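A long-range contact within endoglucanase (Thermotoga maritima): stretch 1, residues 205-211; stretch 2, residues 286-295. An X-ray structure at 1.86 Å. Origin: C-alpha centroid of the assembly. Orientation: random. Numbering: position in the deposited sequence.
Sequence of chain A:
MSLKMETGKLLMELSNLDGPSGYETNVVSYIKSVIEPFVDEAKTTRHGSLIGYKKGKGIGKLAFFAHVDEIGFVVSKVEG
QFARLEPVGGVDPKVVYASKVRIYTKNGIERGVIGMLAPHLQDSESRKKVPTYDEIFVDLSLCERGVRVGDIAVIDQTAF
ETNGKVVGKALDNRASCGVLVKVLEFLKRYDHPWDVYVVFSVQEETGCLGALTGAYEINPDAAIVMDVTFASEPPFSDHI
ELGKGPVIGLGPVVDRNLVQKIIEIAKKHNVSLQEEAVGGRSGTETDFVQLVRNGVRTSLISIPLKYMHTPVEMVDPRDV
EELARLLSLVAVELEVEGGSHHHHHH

Stretch 1 (205-211) ETGCLGA
Stretch 2, residues 286-295: TDFVQLVRNG

One side-chain amide can bond to two points of another stretch at once, and the contact between residues 205-211 and 286-295 of this endoglucanase illustrates how. Stretch 1 is extended at Glu-205 (phi/psi -85/159), turns through Thr-206 (-77/-30) and the fully extended N-cap Gly-207 (178/-177), and enters a helix at Cys-208. Stretch 2 opens with a type I turn from Thr-286 to Val-289, continues as helix through Arg-293, and leaves helical geometry at Asn-294 (-93/10). The register, climbing in the same sense in both stretches, sets Gly-207 CA 5.4 Å from Asp-287 CA and Leu-209 CA 5.9 Å from Gln-290 CA.

Asp-287 (chi1 m) lays its CB 3.3 Å from Cys-208 SG, the cysteine also being m. Asp-287 O accepts from water 1 at 2.7 Å; this water in turn accepts from Leu-209 N (3.2 Å) and Leu-291 N (3.3 Å), joining the two backbones.

Gln-290 is the centrepiece. With chi1 m, chi2 t and chi3 -38°, it reaches the start of the stretch 1 helix. Gln-290 OE1 accepts from Gly-210 N at 2.9 Å, while Gln-290 NE2 donates to OG1 of Thr-206 (chi1 p) at 2.7 Å, so both ends of the amide are used. Gln-290 OE1 also lies 3.0 Å from Gly-207 CA; an ideal CB on Gly-207 would fall 2.2 Å from that Gln-290 OE1, a clash that glycine avoids. Leu-209 (chi1 -130°, between wells; chi2 t) sets its CB 3.7 Å from Gln-290 CB.

The CA-to-CB bond of Leu-291 (m, t) points sideways, but its side-chain end approaches stretch 1: Leu-291 CD2 lies 4.0 Å from Leu-209 CG and Leu-291 CD1 4.3 Å from Cys-208 CB, an apolar complement. The CA-to-CB bond of Asn-294 (chi1 m) points toward stretch 1, Asn-294 CG lying 3.6 Å from Leu-209 CD1, while Asn-294 ND2 makes a weak hydrogen bond to Gln-290 O (3.3 Å). Between the stretches 394 Å² is buried, both sides summed.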

# COMPACT_ATOMS: atom_id res chain seq x y z
N GLU A 205 3.87 -10.24 8.56
CA GLU A 205 4.30 -9.71 9.84
C GLU A 205 3.15 -9.80 10.83
O GLU A 205 1.99 -9.80 10.43
CB GLU A 205 4.76 -8.24 9.75
CG GLU A 205 5.88 -8.04 8.74
CD GLU A 205 7.23 -8.48 9.22
OE1 GLU A 205 7.30 -9.02 10.35
OE2 GLU A 205 8.25 -8.31 8.53
N THR A 206 3.48 -9.76 12.13
CA THR A 206 2.43 -9.83 13.14
C THR A 206 1.70 -8.52 13.28
O THR A 206 0.49 -8.50 13.57
CB THR A 206 3.01 -10.28 14.50
OG1 THR A 206 3.99 -9.32 14.94
CG2 THR A 206 3.71 -11.62 14.33
N GLY A 207 2.38 -7.40 13.03
CA GLY A 207 1.74 -6.08 13.17
C GLY A 207 2.81 -5.01 12.85
O GLY A 207 3.95 -5.39 12.58
N CYS A 208 2.46 -3.74 12.97
CA CYS A 208 3.42 -2.67 12.66
C CYS A 208 4.61 -2.73 13.59
O CYS A 208 5.75 -2.67 13.14
CB CYS A 208 2.77 -1.29 12.67
SG CYS A 208 1.40 -0.99 11.57
N LEU A 209 4.41 -2.91 14.90
CA LEU A 209 5.55 -2.97 15.83
C LEU A 209 6.39 -4.21 15.55
O LEU A 209 7.63 -4.17 15.58
CB LEU A 209 5.09 -3.01 17.29
CG LEU A 209 5.69 -2.07 18.31
CD1 LEU A 209 5.57 -2.64 19.73
CD2 LEU A 209 7.12 -1.65 18.04
N GLY A 210 5.74 -5.35 15.30
CA GLY A 210 6.50 -6.56 14.98
C GLY A 210 7.34 -6.39 13.73
O GLY A 210 8.47 -6.87 13.63
N ALA A 211 6.81 -5.65 12.72
CA ALA A 211 7.66 -5.48 11.53
C ALA A 211 8.90 -4.68 11.91
O ALA A 211 10.03 -4.98 11.55
CB ALA A 211 6.89 -4.75 10.42
N THR A 286 -6.06 -5.17 13.82
CA THR A 286 -5.69 -3.87 13.26
C THR A 286 -4.19 -3.69 13.38
O THR A 286 -3.50 -4.41 14.12
CB THR A 286 -6.45 -2.74 13.97
OG1 THR A 286 -6.19 -1.49 13.34
CG2 THR A 286 -6.03 -2.67 15.43
N ASP A 287 -3.65 -2.70 12.68
CA ASP A 287 -2.22 -2.40 12.72
C ASP A 287 -1.81 -1.71 14.01
O ASP A 287 -0.61 -1.63 14.33
CB ASP A 287 -1.89 -1.48 11.54
CG ASP A 287 -2.30 -2.03 10.19
OD1 ASP A 287 -2.17 -3.25 9.96
OD2 ASP A 287 -2.74 -1.20 9.37
N PHE A 288 -2.77 -1.19 14.77
CA PHE A 288 -2.50 -0.48 16.00
C PHE A 288 -2.46 -1.35 17.24
O PHE A 288 -2.06 -0.84 18.30
CB PHE A 288 -3.55 0.63 16.19
CG PHE A 288 -3.46 1.74 15.17
CD1 PHE A 288 -3.76 1.50 13.84
CD2 PHE A 288 -3.08 3.02 15.54
CE1 PHE A 288 -3.68 2.50 12.90
CE2 PHE A 288 -3.02 4.03 14.59
CZ PHE A 288 -3.31 3.77 13.27
N VAL A 289 -2.84 -2.62 17.16
CA VAL A 289 -2.84 -3.51 18.31
C VAL A 289 -1.55 -3.49 19.11
O VAL A 289 -1.58 -3.12 20.30
CB VAL A 289 -3.26 -4.94 17.97
CG1 VAL A 289 -3.14 -5.89 19.15
CG2 VAL A 289 -4.67 -4.98 17.41
N GLN A 290 -0.41 -3.82 18.54
CA GLN A 290 0.85 -3.84 19.29
C GLN A 290 1.26 -2.47 19.79
O GLN A 290 1.71 -2.30 20.93
CB GLN A 290 1.96 -4.50 18.47
CG GLN A 290 1.68 -5.92 17.99
CD GLN A 290 2.56 -6.39 16.85
OE1 GLN A 290 2.91 -5.64 15.94
NE2 GLN A 290 2.98 -7.65 16.85
N LEU A 291 1.12 -1.43 18.96
CA LEU A 291 1.50 -0.08 19.30
C LEU A 291 0.82 0.44 20.56
O LEU A 291 1.46 1.02 21.43
CB LEU A 291 1.22 0.87 18.12
CG LEU A 291 2.14 0.71 16.91
CD1 LEU A 291 1.63 1.51 15.72
CD2 LEU A 291 3.56 1.15 17.26
N VAL A 292 -0.49 0.26 20.62
CA VAL A 292 -1.30 0.68 21.75
C VAL A 292 -0.89 -0.09 23.00
O VAL A 292 -0.46 0.50 24.00
CB VAL A 292 -2.80 0.53 21.45
CG1 VAL A 292 -3.19 1.37 20.23
CG2 VAL A 292 -3.19 -0.91 21.20
N ARG A 293 -0.78 -1.42 22.89
CA ARG A 293 -0.37 -2.25 24.02
C ARG A 293 0.98 -1.84 24.58
O ARG A 293 1.22 -1.96 25.79
CB ARG A 293 -0.34 -3.73 23.63
N ASN A 294 1.88 -1.33 23.74
CA ASN A 294 3.19 -0.90 24.16
C ASN A 294 3.28 0.57 24.49
O ASN A 294 4.39 1.09 24.63
CB ASN A 294 4.20 -1.25 23.05
CG ASN A 294 4.71 -2.67 23.19
OD1 ASN A 294 5.92 -2.85 23.38
ND2 ASN A 294 3.82 -3.64 23.13
N GLY A 295 2.15 1.27 24.59
CA GLY A 295 2.15 2.69 24.90
C GLY A 295 2.71 3.63 23.85
O GLY A 295 3.08 4.77 24.17
O HOH W 1 1.38 -2.55 15.88